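Long-range contacts in outer membrane porin protein 32 (Delftia acidovorans, PDB 2FGQ), which forms anion-selective channels across the bacterial outer membrane as a homotrimeric porin: residues Pro96-Tyr104 and Tyr175-Ser186; Pro114-Ala122 and Asp235-Leu243. All coordinates share one frame; numbering follows the deposited sequence.

Contact 1 (Pro96-Tyr104 and Tyr175-Ser186); sequences PTSQKLTSY and YVAYDNGPLSAS. With MLT (D-malate), chain H.
Lys100 lays its aliphatic chain across the ring of Tyr175 and carries its ammonium on to the barrel wall. Lys100 CB sits over the ring face, 3.6 Å from the Tyr175 centroid in a CH-pi contact, while CG and CD pass over the rest of the ring. Bends at chi2 (68°) and chi4 (67°) then bring Lys100 NZ between two acceptors. It forms a salt bridge of 2.8 Å from Lys100 NZ to Asp179 OD1, met on the syn side and 17° out of the carboxylate plane. The second bond, Lys100 NZ to Ser186 OG, is also 2.8 Å. A long lysine suits this place because its methylenes pack on the aromatic before its charge is paired. Tyr104 reaches the same cluster, Tyr104 OH lying 2.7 Å from Ser186 OG, which is at the ring edge, and 2.6 Å from Ser184 OG; small serines leave room for a phenol between them.

Further out, Asn149 ND2 adds a donor to Asp179 OD1. One water joins Ser103 to Ser184, another Gln99 to Tyr175. Thr102 OG1 lies 2.9 Å from O5 of D-malate, which Thr36, Arg75 and Arg133 also bond. A segment between strands 86-90 and 137-141 folded into the barrel, with a short helix against the wall, is the constriction loop (L3) of sixteen-stranded porins; here the turn after the helix reaches the bound malate.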
loop_
_atom_site.group_PDB
_atom_site.type_symbol
_atom_site.label_atom_id
_atom_site.label_comp_id
_atom_site.label_asym_id
_atom_site.label_seq_id
_atom_site.Cartn_x
_atom_site.Cartn_y
_atom_site.Cartn_z
ATOM N N PRO A 96 11.717 1.921 -22.663
ATOM C CA PRO A 96 12.863 1.195 -23.247
ATOM C C PRO A 96 14.159 1.983 -23.234
ATOM O O PRO A 96 15.212 1.396 -23.025
ATOM C CB PRO A 96 12.391 0.897 -24.669
ATOM C CG PRO A 96 10.939 0.915 -24.592
ATOM C CD PRO A 96 10.566 1.961 -23.585
ATOM N N THR A 97 14.088 3.288 -23.452
ATOM C CA THR A 97 15.305 4.100 -23.492
ATOM C C THR A 97 16.021 4.132 -22.133
ATOM O O THR A 97 17.237 3.958 -22.085
ATOM C CB THR A 97 14.967 5.516 -23.997
ATOM O OG1 THR A 97 13.750 5.994 -23.402
ATOM C CG2 THR A 97 14.726 5.457 -25.509
ATOM N N SER A 98 15.289 4.276 -21.035
ATOM C CA SER A 98 15.936 4.263 -19.737
ATOM C C SER A 98 16.367 2.858 -19.331
ATOM O O SER A 98 17.463 2.686 -18.794
ATOM C CB SER A 98 15.049 4.867 -18.648
ATOM O OG SER A 98 13.960 4.005 -18.410
ATOM N N GLN A 99 15.529 1.863 -19.607
ATOM C CA GLN A 99 15.844 0.481 -19.266
ATOM C C GLN A 99 17.196 0.074 -19.849
ATOM O O GLN A 99 18.041 -0.510 -19.171
ATOM C CB GLN A 99 14.752 -0.477 -19.710
ATOM C CG GLN A 99 14.957 -1.863 -19.101
ATOM C CD GLN A 99 13.898 -2.815 -19.460
ATOM O OE1 GLN A 99 12.980 -3.043 -18.679
ATOM N NE2 GLN A 99 14.022 -3.420 -20.634
ATOM N N LYS A 100 17.419 0.434 -21.096
ATOM C CA LYS A 100 18.640 0.002 -21.751
ATOM C C LYS A 100 19.816 0.911 -21.429
ATOM O O LYS A 100 20.919 0.426 -21.192
ATOM C CB LYS A 100 18.411 -0.045 -23.259
ATOM C CG LYS A 100 19.541 -0.751 -24.016
ATOM C CD LYS A 100 19.594 -2.237 -23.721
ATOM C CE LYS A 100 20.415 -3.014 -24.743
ATOM N NZ LYS A 100 21.810 -2.664 -24.666
ATOM N N LEU A 101 19.614 2.215 -21.439
ATOM C CA LEU A 101 20.757 3.122 -21.350
ATOM C C LEU A 101 21.249 3.294 -19.899
ATOM O O LEU A 101 22.427 3.565 -19.680
ATOM C CB LEU A 101 20.449 4.477 -21.969
ATOM C CG LEU A 101 20.561 4.523 -23.505
ATOM C CD1 LEU A 101 22.028 4.442 -23.903
ATOM C CD2 LEU A 101 19.756 3.483 -24.213
ATOM N N THR A 102 20.390 3.123 -18.897
ATOM C CA THR A 102 20.881 3.215 -17.522
ATOM C C THR A 102 21.825 2.047 -17.185
ATOM O O THR A 102 22.545 2.128 -16.223
ATOM C CB THR A 102 19.760 3.282 -16.439
ATOM O OG1 THR A 102 18.862 2.183 -16.561
ATOM C CG2 THR A 102 18.944 4.519 -16.593
ATOM N N SER A 103 21.830 0.989 -17.990
ATOM C CA SER A 103 22.758 -0.130 -17.780
ATOM C C SER A 103 24.255 0.284 -17.878
ATOM O O SER A 103 25.123 -0.426 -17.355
ATOM C CB SER A 103 22.449 -1.282 -18.743
ATOM O OG SER A 103 22.965 -0.976 -20.052
ATOM N N TYR A 104 24.553 1.427 -18.487
ATOM C CA TYR A 104 25.921 1.935 -18.625
ATOM C C TYR A 104 26.426 2.723 -17.405
ATOM O O TYR A 104 27.600 3.049 -17.303
ATOM C CB TYR A 104 26.045 2.782 -19.900
ATOM C CG TYR A 104 25.740 1.970 -21.110
ATOM C CD1 TYR A 104 26.671 1.070 -21.595
ATOM C CD2 TYR A 104 24.499 2.040 -21.733
ATOM C CE1 TYR A 104 26.380 0.271 -22.645
ATOM C CE2 TYR A 104 24.204 1.270 -22.813
ATOM C CZ TYR A 104 25.143 0.358 -23.273
ATOM O OH TYR A 104 24.854 -0.442 -24.368
ATOM N N TYR A 175 15.200 2.136 -28.812
ATOM C CA TYR A 175 16.635 2.030 -28.970
ATOM C C TYR A 175 16.989 0.911 -29.929
ATOM O O TYR A 175 16.233 -0.016 -30.153
ATOM C CB TYR A 175 17.341 1.769 -27.632
ATOM C CG TYR A 175 17.043 0.439 -27.011
ATOM C CD1 TYR A 175 17.745 -0.730 -27.369
ATOM C CD2 TYR A 175 16.060 0.346 -26.039
ATOM C CE1 TYR A 175 17.428 -1.960 -26.776
ATOM C CE2 TYR A 175 15.756 -0.828 -25.452
ATOM C CZ TYR A 175 16.398 -1.987 -25.818
ATOM O OH TYR A 175 16.065 -3.131 -25.135
ATOM N N VAL A 176 18.172 1.056 -30.500
ATOM C CA VAL A 176 18.879 -0.030 -31.159
ATOM C C VAL A 176 20.202 -0.254 -30.425
ATOM O O VAL A 176 20.806 0.675 -29.884
ATOM C CB VAL A 176 19.116 0.276 -32.659
ATOM C CG1 VAL A 176 17.800 0.308 -33.398
ATOM C CG2 VAL A 176 19.931 1.547 -32.888
ATOM N N ALA A 177 20.639 -1.504 -30.390
ATOM C CA ALA A 177 21.806 -1.882 -29.634
ATOM C C ALA A 177 22.500 -3.108 -30.202
ATOM O O ALA A 177 21.930 -3.854 -31.022
ATOM C CB ALA A 177 21.437 -2.151 -28.216
ATOM N N TYR A 178 23.743 -3.248 -29.779
ATOM C CA TYR A 178 24.564 -4.426 -30.025
ATOM C C TYR A 178 25.091 -4.886 -28.660
ATOM O O TYR A 178 25.730 -4.102 -27.947
ATOM C CB TYR A 178 25.709 -4.079 -30.989
ATOM C CG TYR A 178 26.575 -5.284 -31.257
ATOM C CD1 TYR A 178 26.226 -6.213 -32.213
ATOM C CD2 TYR A 178 27.698 -5.518 -30.509
ATOM C CE1 TYR A 178 27.008 -7.364 -32.433
ATOM C CE2 TYR A 178 28.467 -6.670 -30.697
ATOM C CZ TYR A 178 28.133 -7.578 -31.673
ATOM O OH TYR A 178 28.912 -8.712 -31.838
ATOM N N ASP A 179 24.847 -6.150 -28.318
ATOM C CA ASP A 179 25.284 -6.744 -27.069
ATOM C C ASP A 179 25.740 -8.149 -27.354
ATOM O O ASP A 179 24.925 -8.990 -27.734
ATOM C CB ASP A 179 24.111 -6.809 -26.091
ATOM C CG ASP A 179 23.777 -5.470 -25.549
ATOM O OD1 ASP A 179 22.894 -4.803 -26.137
ATOM O OD2 ASP A 179 24.383 -5.002 -24.554
ATOM N N ASN A 180 27.026 -8.401 -27.161
ATOM C CA ASN A 180 27.576 -9.735 -27.376
ATOM C C ASN A 180 28.147 -10.432 -26.137
ATOM O O ASN A 180 28.793 -11.481 -26.266
ATOM C CB ASN A 180 28.590 -9.685 -28.533
ATOM C CG ASN A 180 29.902 -9.031 -28.149
ATOM O OD1 ASN A 180 30.106 -8.648 -26.981
ATOM N ND2 ASN A 180 30.816 -8.902 -29.129
ATOM N N GLY A 181 27.901 -9.861 -24.956
ATOM C CA GLY A 181 28.546 -10.275 -23.728
ATOM C C GLY A 181 29.524 -9.199 -23.246
ATOM O O GLY A 181 29.139 -8.320 -22.469
ATOM N N PRO A 182 30.775 -9.236 -23.690
ATOM C CA PRO A 182 31.754 -8.225 -23.249
ATOM C C PRO A 182 31.504 -6.812 -23.764
ATOM O O PRO A 182 31.801 -5.846 -23.097
ATOM C CB PRO A 182 33.085 -8.766 -23.777
ATOM C CG PRO A 182 32.738 -9.683 -24.868
ATOM C CD PRO A 182 31.420 -10.283 -24.510
ATOM N N LEU A 183 30.960 -6.708 -24.969
ATOM C CA LEU A 183 30.724 -5.430 -25.622
ATOM C C LEU A 183 29.239 -5.101 -25.661
ATOM O O LEU A 183 28.408 -5.930 -25.997
ATOM C CB LEU A 183 31.268 -5.454 -27.047
ATOM C CG LEU A 183 31.001 -4.212 -27.899
ATOM C CD1 LEU A 183 31.698 -3.017 -27.347
ATOM C CD2 LEU A 183 31.400 -4.412 -29.370
ATOM N N SER A 184 28.939 -3.861 -25.321
ATOM C CA SER A 184 27.578 -3.338 -25.360
ATOM C C SER A 184 27.605 -1.918 -25.877
ATOM O O SER A 184 28.428 -1.111 -25.429
ATOM C CB SER A 184 26.977 -3.357 -23.939
ATOM O OG SER A 184 25.613 -2.936 -23.923
ATOM N N ALA A 185 26.714 -1.612 -26.815
ATOM C CA ALA A 185 26.535 -0.234 -27.252
ATOM C C ALA A 185 25.070 -0.030 -27.631
ATOM O O ALA A 185 24.460 -0.906 -28.215
ATOM C CB ALA A 185 27.406 0.055 -28.440
ATOM N N SER A 186 24.543 1.143 -27.328
ATOM C CA SER A 186 23.135 1.419 -27.561
ATOM C C SER A 186 22.916 2.873 -27.914
ATOM O O SER A 186 23.564 3.748 -27.348
ATOM C CB SER A 186 22.279 1.129 -26.305
ATOM O OG SER A 186 22.570 -0.117 -25.684
HETATM C C1 MLT H . 15.472 1.710 -10.924
HETATM O O1 MLT H . 16.145 1.602 -9.771
HETATM O O2 MLT H . 15.195 0.670 -11.656
HETATM C C2 MLT H . 15.041 3.006 -11.505
HETATM O O3 MLT H . 14.616 3.885 -10.495
HETATM C C3 MLT H . 16.176 3.543 -12.366
HETATM C C4 MLT H . 16.643 2.386 -13.225
HETATM O O4 MLT H . 16.700 1.145 -12.800
HETATM O O5 MLT H . 17.000 2.561 -14.435
HETATM O O HOH W 1 16.207 -2.869 -22.190
HETATM O O HOH W 2 24.839 -2.581 -21.009
#

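Contact 2 (Pro114-Ala122 and Asp235-Leu243); sequences PFMGFRNWA and DIKTNSYML
Trp121 lies flat over Thr238, the indole crossing the threonine side chain at about a right angle. Thr238 CG2 stands beneath the six-membered ring of Trp121, 3.5 Å from its centroid and only 8° off the normal, a CH-pi contact. With Thr238 OG1 beside the backbone N and anti to the carbonyl carbon (chi1 -55°), the methyl sits under the benzene half and the hydroxyl under the CG-CD2 bond of the five-membered ring; a beta-branched residue thus supports both halves. Arg119 CG lies against the opposite face, toward its rim, and the indole's rotation is fixed by a hydrogen bond from Trp121 NE1 to Gly117 O (3.0 Å), tilted 19° from the ring plane. With an alanine here, Thr238 would probably lose its cover, a gap would open between loop and strand, and Gly117 O would be left without its indole donor.

Close packing continues at Phe115. Phe115 CZ meets Ser240 CB at 3.6 Å and Phe115 CD1 meets Met242 CB at 3.5 Å, while Met242 SD, 4.7 Å from the Phe115 centroid, makes an oblique Met-aromatic contact. Gly117 N rests over the centre of the Phe115 ring; a side chain on this glycine would run into Phe115 CE2, which suits the smallest residue to the spot.

Toward Ala122 the fit thins to methyl groups: Ala122 CB lies 3.7 Å from Ile236 CD1, and Ile236 is partly exposed. Here Arg119 O takes a bond from Arg203 and Asn120 OD1 one from Gly124 N. No hydrogen bond crosses between the two segments, so their pairing rests on the indole face, methyls and sulfur; shape and dispersion hold the loop to strand 235-243, while polar ties come from other strands, as from Met116 N to Tyr262 OH.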
loop_
_atom_site.group_PDB
_atom_site.type_symbol
_atom_site.label_atom_id
_atom_site.label_comp_id
_atom_site.label_asym_id
_atom_site.label_seq_id
_atom_site.Cartn_x
_atom_site.Cartn_y
_atom_site.Cartn_z
ATOM N N PRO A 114 25.256 8.232 -9.010
ATOM C CA PRO A 114 24.908 7.789 -10.347
ATOM C C PRO A 114 24.874 8.942 -11.330
ATOM O O PRO A 114 24.889 10.116 -10.984
ATOM C CB PRO A 114 23.516 7.197 -10.174
ATOM C CG PRO A 114 22.903 8.073 -9.207
ATOM C CD PRO A 114 24.042 8.480 -8.217
ATOM N N PHE A 115 24.814 8.550 -12.570
ATOM C CA PHE A 115 24.562 9.486 -13.667
ATOM C C PHE A 115 23.228 10.171 -13.449
ATOM O O PHE A 115 22.218 9.498 -13.141
ATOM C CB PHE A 115 24.505 8.686 -14.945
ATOM C CG PHE A 115 24.319 9.501 -16.187
ATOM C CD1 PHE A 115 25.252 10.466 -16.536
ATOM C CD2 PHE A 115 23.244 9.293 -16.985
ATOM C CE1 PHE A 115 25.096 11.203 -17.738
ATOM C CE2 PHE A 115 23.078 10.014 -18.178
ATOM C CZ PHE A 115 24.005 10.974 -18.528
ATOM N N MET A 116 23.202 11.491 -13.615
ATOM C CA MET A 116 21.976 12.284 -13.354
ATOM C C MET A 116 21.253 12.708 -14.627
ATOM O O MET A 116 20.371 13.549 -14.569
ATOM C CB MET A 116 22.331 13.579 -12.597
ATOM C CG MET A 116 22.979 13.402 -11.300
ATOM S SD MET A 116 23.394 15.102 -10.593
ATOM C CE MET A 116 21.979 15.983 -10.831
ATOM N N GLY A 117 21.673 12.220 -15.794
ATOM C CA GLY A 117 21.052 12.662 -17.042
ATOM C C GLY A 117 19.523 12.496 -17.098
ATOM O O GLY A 117 18.802 13.351 -17.628
ATOM N N PHE A 118 19.038 11.376 -16.562
ATOM C CA PHE A 118 17.579 11.099 -16.528
ATOM C C PHE A 118 17.004 11.831 -15.337
ATOM O O PHE A 118 16.746 11.228 -14.278
ATOM C CB PHE A 118 17.267 9.601 -16.487
ATOM C CG PHE A 118 17.706 8.843 -17.701
ATOM C CD1 PHE A 118 16.850 8.739 -18.772
ATOM C CD2 PHE A 118 18.933 8.197 -17.760
ATOM C CE1 PHE A 118 17.180 8.013 -19.891
ATOM C CE2 PHE A 118 19.319 7.496 -18.952
ATOM C CZ PHE A 118 18.416 7.398 -19.989
ATOM N N ARG A 119 16.763 13.121 -15.517
ATOM C CA ARG A 119 16.188 13.960 -14.468
ATOM C C ARG A 119 15.321 15.049 -15.120
ATOM O O ARG A 119 15.395 15.295 -16.334
ATOM C CB ARG A 119 17.214 14.493 -13.459
ATOM C CG ARG A 119 18.052 15.554 -13.975
ATOM C CD ARG A 119 19.108 16.019 -12.949
ATOM N NE ARG A 119 18.508 16.624 -11.753
ATOM C CZ ARG A 119 18.062 17.872 -11.673
ATOM N NH1 ARG A 119 18.131 18.701 -12.700
ATOM N NH2 ARG A 119 17.499 18.294 -10.550
ATOM N N ASN A 120 14.477 15.668 -14.329
ATOM C CA ASN A 120 13.591 16.727 -14.791
ATOM C C ASN A 120 14.309 18.081 -14.784
ATOM O O ASN A 120 14.109 18.940 -13.918
ATOM C CB ASN A 120 12.341 16.725 -13.921
ATOM C CG ASN A 120 11.275 17.651 -14.423
ATOM O OD1 ASN A 120 11.398 18.273 -15.508
ATOM N ND2 ASN A 120 10.171 17.720 -13.662
ATOM N N TRP A 121 15.085 18.276 -15.831
ATOM C CA TRP A 121 15.938 19.445 -15.968
ATOM C C TRP A 121 15.185 20.760 -16.040
ATOM O O TRP A 121 15.763 21.830 -15.726
ATOM C CB TRP A 121 16.845 19.315 -17.220
ATOM C CG TRP A 121 17.878 18.229 -17.109
ATOM C CD1 TRP A 121 17.851 17.011 -17.700
ATOM C CD2 TRP A 121 19.085 18.280 -16.353
ATOM N NE1 TRP A 121 18.970 16.288 -17.364
ATOM C CE2 TRP A 121 19.740 17.044 -16.519
ATOM C CE3 TRP A 121 19.688 19.251 -15.527
ATOM C CZ2 TRP A 121 20.967 16.760 -15.917
ATOM C CZ3 TRP A 121 20.906 18.953 -14.911
ATOM C CH2 TRP A 121 21.524 17.721 -15.111
ATOM N N ALA A 122 13.929 20.704 -16.512
ATOM C CA ALA A 122 13.144 21.911 -16.818
ATOM C C ALA A 122 11.999 22.156 -15.879
ATOM O O ALA A 122 11.159 23.016 -16.143
ATOM C CB ALA A 122 12.592 21.805 -18.211
ATOM N N ASP A 235 13.814 26.935 -25.082
ATOM C CA ASP A 235 14.240 25.592 -24.764
ATOM C C ASP A 235 15.166 25.553 -23.561
ATOM O O ASP A 235 15.912 26.500 -23.299
ATOM C CB ASP A 235 14.854 24.983 -26.003
ATOM C CG ASP A 235 16.210 25.474 -26.273
ATOM O OD1 ASP A 235 17.158 24.726 -25.981
ATOM O OD2 ASP A 235 16.449 26.583 -26.786
ATOM N N ILE A 236 15.047 24.478 -22.791
ATOM C CA ILE A 236 15.956 24.166 -21.704
ATOM C C ILE A 236 16.677 22.913 -22.137
ATOM O O ILE A 236 16.087 21.827 -22.177
ATOM C CB ILE A 236 15.174 23.973 -20.370
ATOM C CG1 ILE A 236 14.601 25.335 -19.953
ATOM C CG2 ILE A 236 16.085 23.402 -19.278
ATOM C CD1 ILE A 236 13.740 25.319 -18.723
ATOM N N LYS A 237 17.941 23.090 -22.523
ATOM C CA LYS A 237 18.766 22.051 -23.114
ATOM C C LYS A 237 19.893 21.720 -22.140
ATOM O O LYS A 237 20.556 22.607 -21.636
ATOM C CB LYS A 237 19.339 22.515 -24.474
ATOM C CG LYS A 237 20.163 21.472 -25.150
ATOM C CD LYS A 237 20.373 21.833 -26.649
ATOM C CE LYS A 237 21.570 22.628 -26.841
ATOM N NZ LYS A 237 21.682 23.016 -28.337
ATOM N N THR A 238 20.157 20.431 -21.968
ATOM C CA THR A 238 21.209 19.962 -21.120
ATOM C C THR A 238 21.956 18.833 -21.821
ATOM O O THR A 238 21.325 17.894 -22.325
ATOM C CB THR A 238 20.617 19.407 -19.799
ATOM O OG1 THR A 238 19.788 20.408 -19.172
ATOM C CG2 THR A 238 21.729 19.090 -18.797
ATOM N N ASN A 239 23.287 18.946 -21.879
ATOM C CA ASN A 239 24.164 17.890 -22.361
ATOM C C ASN A 239 24.819 17.235 -21.154
ATOM O O ASN A 239 25.471 17.918 -20.337
ATOM C CB ASN A 239 25.231 18.481 -23.284
ATOM C CG ASN A 239 24.652 19.082 -24.570
ATOM O OD1 ASN A 239 23.622 18.660 -25.062
ATOM N ND2 ASN A 239 25.373 20.073 -25.135
ATOM N N SER A 240 24.712 15.913 -21.077
ATOM C CA SER A 240 25.212 15.157 -19.933
ATOM C C SER A 240 26.178 14.085 -20.408
ATOM O O SER A 240 25.934 13.428 -21.409
ATOM C CB SER A 240 24.058 14.501 -19.157
ATOM O OG SER A 240 23.111 15.461 -18.690
ATOM N N TYR A 241 27.287 13.931 -19.710
ATOM C CA TYR A 241 28.372 13.040 -20.120
ATOM C C TYR A 241 28.849 12.237 -18.923
ATOM O O TYR A 241 28.885 12.753 -17.820
ATOM C CB TYR A 241 29.581 13.862 -20.566
ATOM C CG TYR A 241 29.334 14.952 -21.594
ATOM C CD1 TYR A 241 28.806 16.174 -21.237
ATOM C CD2 TYR A 241 29.694 14.768 -22.903
ATOM C CE1 TYR A 241 28.612 17.176 -22.167
ATOM C CE2 TYR A 241 29.498 15.776 -23.863
ATOM C CZ TYR A 241 28.941 16.979 -23.474
ATOM O OH TYR A 241 28.762 18.000 -24.389
ATOM N N MET A 242 29.221 10.979 -19.130
ATOM C CA MET A 242 29.748 10.161 -18.019
ATOM C C MET A 242 30.752 9.152 -18.572
ATOM O O MET A 242 30.594 8.652 -19.694
ATOM C CB MET A 242 28.566 9.477 -17.328
ATOM C CG MET A 242 28.778 8.332 -16.417
ATOM S SD MET A 242 27.513 6.969 -16.993
ATOM C CE MET A 242 28.884 6.042 -17.619
ATOM N N LEU A 243 31.798 8.925 -17.789
ATOM C CA LEU A 243 32.788 7.887 -18.043
ATOM C C LEU A 243 33.105 7.248 -16.717
ATOM O O LEU A 243 33.351 7.940 -15.727
ATOM C CB LEU A 243 34.086 8.478 -18.623
ATOM C CG LEU A 243 35.099 7.463 -19.173
ATOM C CD1 LEU A 243 34.514 6.576 -20.243
ATOM C CD2 LEU A 243 36.276 8.203 -19.772
#

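In the fold
Contacts 1 and 2 are both largely buried and join successive parts of the inward-folded segment between strands 86-90 and 137-141 to different arcs of the same sixteen-stranded barrel: helix 96-101 meets strands 171-179 and 183-196, whereas the irregular 114-122 meets strand 235-249. Their chemistry diverges. Contact 1 combines aliphatic-aromatic packing with a charge pair, hydroxyls and waters beside the malate bound in the pore; contact 2 is apolar and aromatic, with no hydrogen bond between its segments. The two meet directly, for the Phe118 ring packs against Ser98, Leu101 and Thr102, and Met242 CE reaches Tyr104 O. The loop is thereby tied to two parts of the wall while touching itself between them.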